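Local coordinates for ThiJ/PfpI family protein (Francisella tularensis subsp. novicida, PDB 4P5P) that probably has glyoxalase III activity, as expected for the Hsp31-like branch of the DJ-1/PfpI family, and may act as a cysteine protease and virulence factor, at residues K2-V7 with A95-G100; M6-H11 with G50-D55. All coordinates share one frame; numbering follows the deposited sequence. Where two conformers were deposited one is given.

Contact 1: residues K2-V7 with A95-G100; sequences KNVLMV and AIIFAG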
# COMPACT_ATOMS: atom_id res chain seq x y z
N LYS A 2 0.80 14.04 14.50
CA LYS A 2 1.38 12.90 13.79
C LYS A 2 1.34 13.21 12.30
O LYS A 2 0.46 13.92 11.83
CB LYS A 2 0.61 11.62 14.08
CG LYS A 2 0.64 11.14 15.53
CD LYS A 2 2.00 10.55 15.88
CE LYS A 2 2.03 10.13 17.35
NZ LYS A 2 3.41 9.73 17.76
N ASN A 3 2.30 12.69 11.56
CA ASN A 3 2.36 12.90 10.12
C ASN A 3 2.54 11.57 9.40
O ASN A 3 3.50 10.84 9.65
CB ASN A 3 3.48 13.86 9.76
CG ASN A 3 3.13 15.30 10.08
OD1 ASN A 3 2.39 15.95 9.34
ND2 ASN A 3 3.65 15.80 11.20
N VAL A 4 1.59 11.26 8.52
CA VAL A 4 1.53 9.97 7.83
C VAL A 4 1.70 10.16 6.33
O VAL A 4 1.06 11.03 5.74
CB VAL A 4 0.18 9.27 8.11
CG1 VAL A 4 0.07 7.95 7.35
CG2 VAL A 4 -0.02 9.07 9.62
N LEU A 5 2.56 9.35 5.72
CA LEU A 5 2.77 9.36 4.28
C LEU A 5 2.07 8.17 3.63
O LEU A 5 2.36 7.03 3.97
CB LEU A 5 4.26 9.34 3.95
CG LEU A 5 4.59 9.47 2.46
CD1 LEU A 5 4.23 10.84 1.96
CD2 LEU A 5 6.04 9.16 2.22
N MET A 6 1.15 8.43 2.71
CA MET A 6 0.48 7.39 1.96
C MET A 6 1.04 7.41 0.54
O MET A 6 1.19 8.49 -0.05
CB MET A 6 -1.04 7.58 1.97
CG MET A 6 -1.66 7.43 3.35
SD MET A 6 -3.46 7.34 3.30
CE MET A 6 -3.71 5.72 2.59
N VAL A 7 1.34 6.22 0.02
CA VAL A 7 2.01 6.03 -1.25
C VAL A 7 1.18 5.18 -2.21
O VAL A 7 0.74 4.08 -1.86
CB VAL A 7 3.38 5.34 -1.05
CG1 VAL A 7 4.12 5.18 -2.36
CG2 VAL A 7 4.24 6.13 -0.08
N ALA A 95 4.95 7.54 9.87
CA ALA A 95 4.46 6.31 9.28
C ALA A 95 4.47 6.42 7.77
O ALA A 95 4.33 7.52 7.23
CB ALA A 95 3.05 6.01 9.77
N ILE A 96 4.63 5.28 7.10
CA ILE A 96 4.54 5.20 5.66
C ILE A 96 3.58 4.05 5.34
O ILE A 96 3.73 2.94 5.87
CB ILE A 96 5.94 5.03 4.99
CG1 ILE A 96 5.83 5.17 3.46
CG2 ILE A 96 6.62 3.73 5.39
CD1 ILE A 96 7.18 5.33 2.76
N ILE A 97 2.58 4.35 4.52
CA ILE A 97 1.48 3.44 4.21
C ILE A 97 1.38 3.23 2.70
O ILE A 97 1.23 4.20 1.97
CB ILE A 97 0.12 3.98 4.75
CG1 ILE A 97 0.23 4.32 6.25
CG2 ILE A 97 -0.99 2.98 4.48
CD1 ILE A 97 0.67 3.19 7.14
N PHE A 98 1.43 1.98 2.25
CA PHE A 98 1.35 1.64 0.83
C PHE A 98 -0.02 1.09 0.44
O PHE A 98 -0.41 0.02 0.88
CB PHE A 98 2.42 0.62 0.48
CG PHE A 98 3.80 1.13 0.70
CD1 PHE A 98 4.42 1.89 -0.28
CD2 PHE A 98 4.48 0.89 1.88
CE1 PHE A 98 5.68 2.40 -0.08
CE2 PHE A 98 5.76 1.40 2.08
CZ PHE A 98 6.35 2.15 1.09
N ALA A 99 -0.73 1.85 -0.40
CA ALA A 99 -2.02 1.43 -0.92
C ALA A 99 -1.80 0.38 -2.01
O ALA A 99 -0.71 0.26 -2.55
CB ALA A 99 -2.76 2.64 -1.48
N GLY A 100 -2.85 -0.38 -2.33
CA GLY A 100 -2.75 -1.44 -3.32
C GLY A 100 -3.37 -1.09 -4.67
O GLY A 100 -3.40 0.07 -5.07

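Contact 2: residues M6-H11 with G50-D55; sequences MVTTSH and GEIPID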
# COMPACT_ATOMS: atom_id res chain seq x y z
N MET A 6 1.15 8.43 2.71
CA MET A 6 0.48 7.39 1.96
C MET A 6 1.04 7.41 0.54
O MET A 6 1.19 8.49 -0.05
CB MET A 6 -1.04 7.58 1.97
CG MET A 6 -1.66 7.43 3.35
SD MET A 6 -3.46 7.34 3.30
CE MET A 6 -3.71 5.72 2.59
N VAL A 7 1.34 6.22 0.02
CA VAL A 7 2.01 6.03 -1.25
C VAL A 7 1.18 5.18 -2.21
O VAL A 7 0.74 4.08 -1.86
CB VAL A 7 3.38 5.34 -1.05
CG1 VAL A 7 4.12 5.18 -2.36
CG2 VAL A 7 4.24 6.13 -0.08
N THR A 8 1.01 5.66 -3.44
CA THR A 8 0.29 4.93 -4.47
C THR A 8 1.18 4.57 -5.63
O THR A 8 2.23 5.19 -5.86
CB THR A 8 -0.87 5.72 -5.08
OG1 THR A 8 -0.35 6.69 -6.00
CG2 THR A 8 -1.70 6.42 -4.00
N THR A 9 0.75 3.55 -6.37
CA THR A 9 1.32 3.23 -7.66
C THR A 9 1.13 4.36 -8.67
O THR A 9 0.24 5.20 -8.51
CB THR A 9 0.67 1.93 -8.21
OG1 THR A 9 1.35 1.50 -9.39
CG2 THR A 9 -0.79 2.16 -8.54
N SER A 10 1.98 4.35 -9.71
CA SER A 10 1.85 5.21 -10.89
C SER A 10 1.65 4.38 -12.16
O SER A 10 1.54 4.93 -13.27
CB SER A 10 3.09 6.09 -11.03
OG SER A 10 3.12 7.08 -10.01
N HIS A 11 1.62 3.06 -12.01
CA HIS A 11 1.57 2.14 -13.14
C HIS A 11 0.15 1.83 -13.60
O HIS A 11 -0.65 1.32 -12.82
CB HIS A 11 2.27 0.84 -12.80
CG HIS A 11 2.55 -0.02 -13.99
ND1 HIS A 11 3.69 0.12 -14.76
CD2 HIS A 11 1.83 -1.01 -14.56
CE1 HIS A 11 3.66 -0.76 -15.75
NE2 HIS A 11 2.53 -1.45 -15.66
N GLY A 50 2.50 13.25 -10.68
CA GLY A 50 1.55 13.46 -11.76
C GLY A 50 0.26 12.69 -11.52
O GLY A 50 -0.15 12.48 -10.37
N GLU A 51 -0.37 12.24 -12.59
CA GLU A 51 -1.71 11.68 -12.46
C GLU A 51 -1.64 10.29 -11.86
O GLU A 51 -0.89 9.44 -12.34
CB GLU A 51 -2.41 11.63 -13.80
CG GLU A 51 -3.83 11.13 -13.72
CD GLU A 51 -4.60 11.31 -15.01
OE1 GLU A 51 -5.50 10.50 -15.26
OE2 GLU A 51 -4.29 12.26 -15.77
N ILE A 52 -2.43 10.08 -10.81
CA ILE A 52 -2.48 8.79 -10.15
C ILE A 52 -3.52 7.93 -10.87
O ILE A 52 -4.70 8.26 -10.87
CB ILE A 52 -2.83 8.92 -8.65
CG1 ILE A 52 -1.74 9.71 -7.92
CG2 ILE A 52 -3.00 7.53 -8.02
CD1 ILE A 52 -1.98 9.94 -6.43
N PRO A 53 -3.08 6.82 -11.48
CA PRO A 53 -4.04 5.99 -12.21
C PRO A 53 -4.94 5.20 -11.27
O PRO A 53 -4.46 4.66 -10.25
CB PRO A 53 -3.15 5.06 -13.03
CG PRO A 53 -1.92 4.90 -12.22
CD PRO A 53 -1.72 6.24 -11.52
N ILE A 54 -6.23 5.13 -11.59
CA ILE A 54 -7.19 4.38 -10.79
C ILE A 54 -7.65 3.14 -11.57
O ILE A 54 -8.07 3.23 -12.72
CB ILE A 54 -8.40 5.26 -10.42
CG1 ILE A 54 -7.92 6.43 -9.56
CG2 ILE A 54 -9.47 4.43 -9.68
CD1 ILE A 54 -8.97 7.48 -9.36
N ASP A 55 -7.55 1.98 -10.94
CA ASP A 55 -8.04 0.77 -11.61
C ASP A 55 -9.55 0.90 -11.76
O ASP A 55 -10.24 1.10 -10.78
CB ASP A 55 -7.67 -0.48 -10.82
CG ASP A 55 -7.99 -1.76 -11.60
OD1 ASP A 55 -9.09 -1.86 -12.17
OD2 ASP A 55 -7.12 -2.65 -11.64
O HOH W 1 1.56 8.95 -11.27

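Contact 1: residues K2-V7 with A95-G100
Leu5 and Val7 each take part in two main-chain hydrogen bonds to the segment 95-100, and these four bonds join two parallel strands whose axes come within 4.6 Å. Leu5 N donates to Ala95 O (3.0 Å) with a straight N-H...O, though the donor stands 31° out of the carbonyl plane. The next bond, from Ile97 N to Leu5 O, is short at 2.7 Å; Val7 N then donates to Ile97 O, and Ala99 N to Val7 O, carrying the ladder one residue past the end of strand 95-98. Two carbonyls have an additional CA-H...O contact: Leu5 O receives Ile96 CA and Ile97 O receives Met6 CA.

On the sheet face bearing Leu5, Val7, Ile96 and Phe98, the isobutyl tip of Leu5 lies alongside Ile96, CD2 to CD1 at 4.0 Å. Val7 is wedged between two partners. Its CB rests 3.7 Å from Phe98 CD1, with CG1 also against CD1 and CE1, the two side chains side by side and pointing the same way, while CG2, anti to the carbonyl carbon, slants across to Ile96 CG1. The pairing joins the first and fourth strands of the chain at the middle of the flavodoxin-like sheet of this family, a sheet in which only the edge strand 197-200 runs antiparallel. On the other face, Val4 CG1, anti to its own backbone N (chi1 178°), meets Ile97 CG1, which lies anti to its carbonyl carbon, at 3.8 Å, the two side chains crossing at a slant. Met6 CG packs on Ile97 CB.

Ala95 N, buried here, has no hydrogen-bonding partner in the model. Farther out, Ile121 of helix 112-123 packs on Ile96, and Ile114 and Val118 pack on Phe98, while strand 40-46 pairs with the far edge of strand 2-8.

Contact 2: residues M6-H11 with G50-D55
Thr8 and Ile52 meet with their side chains at about a right angle, the Thr8 hydroxyl oxygen pressing on the aliphatic branches of the isoleucine. OG1 lies 3.4 Å from Ile52 CG2 and 3.7 Å from Ile52 CD1. A chi1 of 77° sets OG1 between the backbone N and the carbonyl carbon, where it can also donate to Thr9 O (3.0 Å), approaching from above that carbonyl's plane. The hydroxyl thus spends its proton on its own chain, and its contact with Ile52 is purely van der Waals.

One residue on, the Pro53 ring projects toward the loop and lies against its main chain. Its CG sits 3.6 Å from Ser10 C, and its CD is 3.7 Å from Thr9 O. The Ser10 CB points away from segment 50-55, and its hydroxyl is used differently: OG donates to a water, which in turn donates to Glu51 O, both at 2.7 Å. The same OG is hydrogen-bonded to Met48 N. Thr9 OG1 accepts from His11 N (3.1 Å) in an ST turn, and it is hydrogen-bonded to Asp107 OD1 as well.

The contact lies at the C-terminal end of strand 2-8, where the chain meets the loop between strand 40-46 and helix 64-71; Ile52 also touches Ser46 of strand 40-46 and Met79 of helix 73-80, while the His11 ring stacks on Trp106 in helix 104-107.

In the fold
Both contacts grow from strand 2-8, whose residues Met6 and Val7 belong to the first segment of each, and their centres are 13 Å apart. Contact 1 is the buried one, pairing this strand with 95-98 inside the sheet. Contact 2 follows at the strand's C-terminal end, where the chain leaves the sheet and meets the loop after strand 40-46, the neighbour of 2-8 on its other edge. Along the chain the partner of contact 2 comes first, the partner of contact 1 later. The first strand therefore ties the sheet's middle to the loops at the C-terminal ends of the parallel strands, where parallel alpha/beta folds generally place their functional sites.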